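Local coordinates for protein acyl-homoserine-lactone synthase (Mesorhizobium sp. ORS 3359, PDB 6WNS) that probably makes acyl-homoserine lactone quorum-sensing signals, drawing the acyl group from a coenzyme A thioester, at residues A[98-106]-A[138-149]. Residues are numbered along the deposited sequence; the frame is centred on the assembly and turned at random.
Sequences AEIFEWTRF and IRQISVVCETFW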
ATOM      1  N   ALA A  98      15.849  -3.444   7.770  1.00 71.55           N
ATOM      2  CA  ALA A  98      15.235  -2.327   8.517  1.00 73.09           C
ATOM      3  C   ALA A  98      14.709  -1.262   7.515  1.00 71.07           C
ATOM      4  O   ALA A  98      13.695  -0.593   7.860  1.00 71.92           O
ATOM      5  CB  ALA A  98      16.249  -1.733   9.487  1.00 75.70           C
ATOM      6  N   GLU A  99      15.395  -1.178   6.337  1.00 71.80           N
ATOM      7  CA  GLU A  99      15.324  -0.049   5.353  1.00 76.39           C
ATOM      8  C   GLU A  99      14.137  -0.309   4.402  1.00 72.31           C
ATOM      9  O   GLU A  99      13.822   0.560   3.540  1.00 73.06           O
ATOM     10  CB  GLU A  99      16.631   0.112   4.539  1.00 82.88           C
ATOM     11  CG  GLU A  99      17.856  -0.609   5.116  1.00 87.42           C
ATOM     12  CD  GLU A  99      19.003   0.272   5.598  1.00104.03           C
ATOM     13  OE1 GLU A  99      19.843   0.736   4.758  1.00114.65           O
ATOM     14  OE2 GLU A  99      19.120   0.451   6.834  1.00113.86           O
ATOM     15  N   ILE A 100      13.514  -1.490   4.556  1.00 70.61           N
ATOM     16  CA  ILE A 100      12.592  -2.089   3.539  1.00 66.35           C
ATOM     17  C   ILE A 100      11.253  -2.392   4.202  1.00 62.10           C
ATOM     18  O   ILE A 100      11.271  -3.193   5.140  1.00 60.40           O
ATOM     19  CB  ILE A 100      13.226  -3.355   2.931  1.00 66.75           C
ATOM     20  CG1 ILE A 100      14.570  -3.046   2.251  1.00 73.92           C
ATOM     21  CG2 ILE A 100      12.272  -4.042   1.973  1.00 64.78           C
ATOM     22  CD1 ILE A 100      15.132  -4.190   1.421  1.00 74.93           C
ATOM     23  N   PHE A 101      10.127  -1.911   3.620  1.00 59.67           N
ATOM     24  CA  PHE A 101       8.769  -2.161   4.175  1.00 55.34           C
ATOM     25  C   PHE A 101       7.949  -2.804   3.076  1.00 57.96           C
ATOM     26  O   PHE A 101       8.252  -2.603   1.889  1.00 60.75           O
ATOM     27  CB  PHE A 101       8.096  -0.890   4.700  1.00 56.65           C
ATOM     28  CG  PHE A 101       8.489  -0.501   6.114  1.00 59.51           C
ATOM     29  CD1 PHE A 101       7.524  -0.288   7.099  1.00 61.60           C
ATOM     30  CD2 PHE A 101       9.824  -0.438   6.482  1.00 61.35           C
ATOM     31  CE1 PHE A 101       7.900   0.088   8.380  1.00 57.29           C
ATOM     32  CE2 PHE A 101      10.202  -0.042   7.758  1.00 61.31           C
ATOM     33  CZ  PHE A 101       9.236   0.221   8.697  1.00 61.37           C
ATOM     34  N   GLU A 102       6.989  -3.621   3.460  1.00 54.52           N
ATOM     35  CA  GLU A 102       6.123  -4.288   2.457  1.00 52.73           C
ATOM     36  C   GLU A 102       4.869  -3.434   2.328  1.00 50.54           C
ATOM     37  O   GLU A 102       4.284  -3.127   3.362  1.00 48.57           O
ATOM     38  CB  GLU A 102       5.822  -5.723   2.841  1.00 51.53           C
ATOM     39  CG  GLU A 102       4.843  -6.319   1.859  1.00 49.96           C
ATOM     40  CD  GLU A 102       4.156  -7.584   2.285  1.00 46.09           C
ATOM     41  OE1 GLU A 102       3.549  -7.569   3.367  1.00 44.77           O
ATOM     42  OE2 GLU A 102       4.248  -8.609   1.499  1.00 50.42           O
ATOM     43  N   TRP A 103       4.491  -3.148   1.083  1.00 51.03           N
ATOM     44  CA  TRP A 103       3.225  -2.522   0.631  1.00 51.58           C
ATOM     45  C   TRP A 103       2.138  -3.587   0.475  1.00 49.31           C
ATOM     46  O   TRP A 103       2.362  -4.571  -0.288  1.00 50.86           O
ATOM     47  CB  TRP A 103       3.483  -1.813  -0.687  1.00 52.45           C
ATOM     48  CG  TRP A 103       2.368  -1.022  -1.283  1.00 52.89           C
ATOM     49  CD1 TRP A 103       1.256  -0.509  -0.683  1.00 51.88           C
ATOM     50  CD2 TRP A 103       2.348  -0.547  -2.640  1.00 54.71           C
ATOM     51  NE1 TRP A 103       0.542   0.240  -1.593  1.00 51.43           N
ATOM     52  CE2 TRP A 103       1.199   0.256  -2.783  1.00 51.81           C
ATOM     53  CE3 TRP A 103       3.241  -0.650  -3.723  1.00 57.53           C
ATOM     54  CZ2 TRP A 103       0.868   0.859  -3.988  1.00 56.20           C
ATOM     55  CZ3 TRP A 103       2.915  -0.064  -4.919  1.00 58.37           C
ATOM     56  CH2 TRP A 103       1.745   0.691  -5.048  1.00 59.61           C
ATOM     57  N   THR A 104       1.006  -3.383   1.168  1.00 47.99           N
ATOM     58  CA  THR A 104      -0.212  -4.186   0.950  1.00 48.47           C
ATOM     59  C   THR A 104      -1.403  -3.215   0.895  1.00 48.23           C
ATOM     60  O   THR A 104      -1.284  -2.047   1.344  1.00 43.28           O
ATOM     61  CB  THR A 104      -0.322  -5.266   2.041  1.00 44.71           C
ATOM     62  OG1 THR A 104      -0.139  -4.665   3.331  1.00 41.54           O
ATOM     63  CG2 THR A 104       0.694  -6.379   1.884  1.00 45.56           C
ATOM     64  N   ARG A 105      -2.553  -3.728   0.482  1.00 47.19           N
ATOM     65  CA  ARG A 105      -3.854  -3.039   0.671  1.00 44.26           C
ATOM     66  C   ARG A 105      -3.850  -1.662   0.005  1.00 47.12           C
ATOM     67  O   ARG A 105      -4.248  -0.712   0.630  1.00 46.95           O
ATOM     68  CB  ARG A 105      -4.175  -3.070   2.157  1.00 39.79           C
ATOM     69  CG  ARG A 105      -4.189  -4.498   2.685  1.00 41.14           C
ATOM     70  CD  ARG A 105      -4.883  -5.601   1.878  1.00 43.14           C
ATOM     71  NE  ARG A 105      -5.061  -6.794   2.719  1.00 41.32           N
ATOM     72  CZ  ARG A 105      -6.145  -7.000   3.459  1.00 42.29           C
ATOM     73  NH1 ARG A 105      -7.250  -6.323   3.195  1.00 43.81           N
ATOM     74  NH2 ARG A 105      -6.217  -8.056   4.243  1.00 38.77           N
ATOM     75  N   PHE A 106      -3.410  -1.584  -1.246  1.00 45.09           N
ATOM     76  CA  PHE A 106      -3.590  -0.365  -2.048  1.00 47.98           C
ATOM     77  C   PHE A 106      -5.041  -0.311  -2.484  1.00 49.19           C
ATOM     78  O   PHE A 106      -5.526  -1.322  -3.005  1.00 51.19           O
ATOM     79  CB  PHE A 106      -2.712  -0.370  -3.287  1.00 51.77           C
ATOM     80  CG  PHE A 106      -3.027   0.746  -4.242  1.00 55.14           C
ATOM     81  CD1 PHE A 106      -2.552   2.030  -4.013  1.00 60.25           C
ATOM     82  CD2 PHE A 106      -3.812   0.504  -5.361  1.00 60.59           C
ATOM     83  CE1 PHE A 106      -2.800   3.038  -4.942  1.00 61.55           C
ATOM     84  CE2 PHE A 106      -4.086   1.519  -6.265  1.00 64.53           C
ATOM     85  CZ  PHE A 106      -3.562   2.777  -6.057  1.00 68.05           C
ATOM     86  N   ILE A 138      12.643   4.766   4.868  1.00 78.40           N
ATOM     87  CA  ILE A 138      12.365   3.526   4.099  1.00 78.72           C
ATOM     88  C   ILE A 138      12.919   3.825   2.704  1.00 79.67           C
ATOM     89  O   ILE A 138      12.622   4.950   2.217  1.00 85.65           O
ATOM     90  CB  ILE A 138      10.850   3.283   4.044  1.00 69.83           C
ATOM     91  CG1 ILE A 138      10.322   3.368   5.478  1.00 66.34           C
ATOM     92  CG2 ILE A 138      10.540   1.998   3.270  1.00 69.05           C
ATOM     93  CD1 ILE A 138       8.994   2.837   5.754  1.00 63.83           C
ATOM     94  N   ARG A 139      13.860   2.978   2.265  1.00 79.53           N
ATOM     95  CA  ARG A 139      14.660   3.224   1.022  1.00 85.22           C
ATOM     96  C   ARG A 139      14.055   2.381  -0.110  1.00 82.27           C
ATOM     97  O   ARG A 139      14.073   2.824  -1.348  1.00 85.79           O
ATOM     98  CB  ARG A 139      16.120   2.874   1.277  1.00 89.78           C
ATOM     99  CG  ARG A 139      16.668   3.533   2.527  1.00 94.36           C
ATOM    100  CD  ARG A 139      17.346   4.849   2.216  1.00103.44           C
ATOM    101  NE  ARG A 139      18.536   4.711   1.382  1.00112.01           N
ATOM    102  CZ  ARG A 139      19.749   4.378   1.825  1.00117.13           C
ATOM    103  NH1 ARG A 139      19.942   4.092   3.101  1.00120.52           N
ATOM    104  NH2 ARG A 139      20.757   4.281   0.979  1.00117.50           N
ATOM    105  N   GLN A 140      13.478   1.228   0.257  1.00 80.42           N
ATOM    106  CA  GLN A 140      12.758   0.408  -0.737  1.00 76.13           C
ATOM    107  C   GLN A 140      11.430  -0.117  -0.159  1.00 69.69           C
ATOM    108  O   GLN A 140      11.291  -0.253   1.125  1.00 69.32           O
ATOM    109  CB  GLN A 140      13.632  -0.749  -1.206  1.00 79.26           C
ATOM    110  CG  GLN A 140      14.951  -0.272  -1.847  1.00 89.26           C
ATOM    111  CD  GLN A 140      15.836  -1.574  -2.073  1.00 93.69           C
ATOM    112  OE1 GLN A 140      16.053  -2.352  -1.231  1.00 94.28           O
ATOM    113  NE2 GLN A 140      16.213  -1.865  -3.318  1.00 94.86           N
ATOM    114  N   ILE A 141      10.545  -0.535  -1.082  1.00 69.95           N
ATOM    115  CA  ILE A 141       9.204  -1.120  -0.737  1.00 66.43           C
ATOM    116  C   ILE A 141       9.024  -2.408  -1.542  1.00 66.01           C
ATOM    117  O   ILE A 141       9.240  -2.321  -2.876  1.00 72.81           O
ATOM    118  CB  ILE A 141       8.065  -0.143  -1.069  1.00 67.77           C
ATOM    119  CG1 ILE A 141       8.112   1.100  -0.183  1.00 67.97           C
ATOM    120  CG2 ILE A 141       6.709  -0.857  -0.945  1.00 64.59           C
ATOM    121  CD1 ILE A 141       7.592   2.334  -0.900  1.00 72.35           C
ATOM    122  N   SER A 142       8.757  -3.563  -0.758  1.00 62.01           N
ATOM    123  CA  SER A 142       8.458  -4.870  -1.389  1.00 62.71           C
ATOM    124  C   SER A 142       6.943  -4.987  -1.551  1.00 59.62           C
ATOM    125  O   SER A 142       6.220  -4.338  -0.756  1.00 58.07           O
ATOM    126  CB  SER A 142       9.043  -6.034  -0.654  1.00 62.88           C
ATOM    127  OG  SER A 142       8.513  -6.152   0.641  1.00 60.10           O
ATOM    128  N   VAL A 143       6.477  -5.714  -2.573  1.00 61.82           N
ATOM    129  CA  VAL A 143       5.007  -5.830  -2.831  1.00 58.92           C
ATOM    130  C   VAL A 143       4.734  -7.070  -3.671  1.00 60.56           C
ATOM    131  O   VAL A 143       5.532  -7.457  -4.566  1.00 56.92           O
ATOM    132  CB  VAL A 143       4.482  -4.545  -3.491  1.00 61.25           C
ATOM    133  CG1 VAL A 143       5.107  -4.347  -4.885  1.00 69.58           C
ATOM    134  CG2 VAL A 143       2.971  -4.458  -3.578  1.00 58.69           C
ATOM    135  N   VAL A 144       3.582  -7.642  -3.422  1.00 52.52           N
ATOM    136  CA  VAL A 144       2.956  -8.719  -4.221  1.00 53.25           C
ATOM    137  C   VAL A 144       1.772  -8.041  -4.918  1.00 57.68           C
ATOM    138  O   VAL A 144       0.926  -7.416  -4.197  1.00 50.19           O
ATOM    139  CB  VAL A 144       2.477  -9.865  -3.296  1.00 53.50           C
ATOM    140  CG1 VAL A 144       1.794 -10.961  -4.132  1.00 53.86           C
ATOM    141  CG2 VAL A 144       3.592 -10.445  -2.418  1.00 54.52           C
ATOM    142  N   CYS A 145       1.782  -8.000  -6.228  1.00 55.55           N
ATOM    143  CA  CYS A 145       0.772  -7.264  -7.006  1.00 55.60           C
ATOM    144  C   CYS A 145       0.471  -8.054  -8.285  1.00 58.11           C
ATOM    145  O   CYS A 145       1.201  -9.070  -8.628  1.00 57.77           O
ATOM    146  CB  CYS A 145       1.228  -5.845  -7.291  1.00 59.84           C
ATOM    147  SG  CYS A 145       2.776  -5.891  -8.214  1.00 67.76           S
ATOM    148  N   GLU A 146      -0.646  -7.680  -8.906  1.00 56.59           N
ATOM    149  CA  GLU A 146      -1.039  -8.230 -10.210  1.00 58.15           C
ATOM    150  C   GLU A 146       0.083  -7.928 -11.219  1.00 60.62           C
ATOM    151  O   GLU A 146       0.700  -6.870 -11.112  1.00 60.33           O
ATOM    152  CB  GLU A 146      -2.381  -7.654 -10.618  1.00 59.09           C
ATOM    153  CG  GLU A 146      -3.457  -8.370  -9.837  1.00 61.76           C
ATOM    154  CD  GLU A 146      -4.869  -8.365 -10.410  1.00 65.79           C
ATOM    155  OE1 GLU A 146      -5.181  -9.196 -11.295  1.00 73.29           O
ATOM    156  OE2 GLU A 146      -5.662  -7.604  -9.850  1.00 70.36           O
ATOM    157  N   THR A 147       0.266  -8.828 -12.174  1.00 62.07           N
ATOM    158  CA  THR A 147       1.374  -8.757 -13.155  1.00 68.06           C
ATOM    159  C   THR A 147       1.217  -7.554 -14.081  1.00 70.12           C
ATOM    160  O   THR A 147       2.183  -7.294 -14.743  1.00 70.40           O
ATOM    161  CB  THR A 147       1.525 -10.049 -13.955  1.00 71.04           C
ATOM    162  OG1 THR A 147       0.205 -10.334 -14.437  1.00 70.82           O
ATOM    163  CG2 THR A 147       2.019 -11.221 -13.139  1.00 72.22           C
ATOM    164  N   PHE A 148       0.123  -6.784 -14.088  1.00 68.69           N
ATOM    165  CA  PHE A 148       0.048  -5.577 -14.972  1.00 71.50           C
ATOM    166  C   PHE A 148       0.704  -4.357 -14.299  1.00 72.97           C
ATOM    167  O   PHE A 148       0.874  -3.332 -14.967  1.00 72.64           O
ATOM    168  CB  PHE A 148      -1.386  -5.246 -15.409  1.00 70.68           C
ATOM    169  CG  PHE A 148      -2.354  -4.897 -14.299  1.00 70.82           C
ATOM    170  CD1 PHE A 148      -2.379  -3.628 -13.740  1.00 72.68           C
ATOM    171  CD2 PHE A 148      -3.248  -5.835 -13.812  1.00 69.29           C
ATOM    172  CE1 PHE A 148      -3.253  -3.306 -12.718  1.00 71.54           C
ATOM    173  CE2 PHE A 148      -4.142  -5.499 -12.816  1.00 67.19           C
ATOM    174  CZ  PHE A 148      -4.124  -4.239 -12.250  1.00 66.79           C
ATOM    175  N   TRP A 149       1.024  -4.408 -13.007  1.00 70.14           N
ATOM    176  CA  TRP A 149       1.447  -3.200 -12.228  1.00 68.75           C
ATOM    177  C   TRP A 149       2.804  -2.678 -12.672  1.00 74.98           C
ATOM    178  O   TRP A 149       2.986  -1.458 -12.695  1.00 73.55           O
ATOM    179  CB  TRP A 149       1.455  -3.441 -10.712  1.00 69.13           C
ATOM    180  CG  TRP A 149       0.113  -3.133 -10.137  1.00 73.31           C
ATOM    181  CD1 TRP A 149      -0.848  -4.027  -9.759  1.00 72.61           C
ATOM    182  CD2 TRP A 149      -0.476  -1.825 -10.021  1.00 79.44           C
ATOM    183  NE1 TRP A 149      -1.991  -3.363  -9.416  1.00 69.06           N
ATOM    184  CE2 TRP A 149      -1.789  -2.014  -9.519  1.00 77.21           C
ATOM    185  CE3 TRP A 149      -0.034  -0.522 -10.310  1.00 84.54           C
ATOM    186  CZ2 TRP A 149      -2.662  -0.943  -9.295  1.00 76.94           C
ATOM    187  CZ3 TRP A 149      -0.887   0.536 -10.074  1.00 84.86           C
ATOM    188  CH2 TRP A 149      -2.182   0.323  -9.561  1.00 85.92           C
TER
HETATM  189  O   HOH W   1       2.650  -7.322  -0.686  1.00 46.00           O
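Ile100, Phe101 and Glu102 pair in parallel with Gln140, Ile141 and Ser142 where strands 100-106 and 140-146 meet, the parallel fourth and fifth strands of this GNAT-like autoinducer synthase; helix 121-135 makes the crossover between them. Arg139 N donates to Glu99 O at 2.7 Å, in the carbonyl plane; Glu99 OE1 and Arg139 NH1 add a long, charge-only salt bridge of 3.7 Å, the oxygen well out of the guanidinium plane. Phe101 N donates to Gln140 O, Phe101 O receives Ser142 N, and Trp103 N meets Ser142 O at 2.8 Å. Beyond Trp103 the strands splay, as in the GNAT fold, where this opening typically receives acyl-CoA, and probably does here. A water bridges it, donating to Trp103 O and, weakly, Glu102 OE2, and accepting from Val144 N. The Glu102 carboxylate also receives Leu81 N and Met82 N.

Ile138, in the loop leading into strand 140-146, has CG1 beside its backbone N (chi1 -51°), which sets CD1 over the Phe101 ring face, 3.4 Å from the ring centroid, a CH-pi contact. With the ring cut back to a methyl, as in an alanine here, Ile138 CD1 would probably lose its aromatic partner and a gap would open beside Leu73 and Pro75. Trp103 CB packs on Ile141 CG2 at 3.4 Å, and Trp103 CE3 lies 3.8 Å from Val143 CG2; Leu126 and Leu129 also touch the Trp103 side chain. On the opposite face, buried Ser142 OG sits 3.5 Å from Glu102 CB without a hydrogen-bond partner. Across the splay, Phe106 CE2 meets Trp149 CH2 at 4.0 Å, obliquely (planes at 78°). Cohesion thus rests on backbone bonds and apolar packing, with water and this aromatic pair spanning the opening.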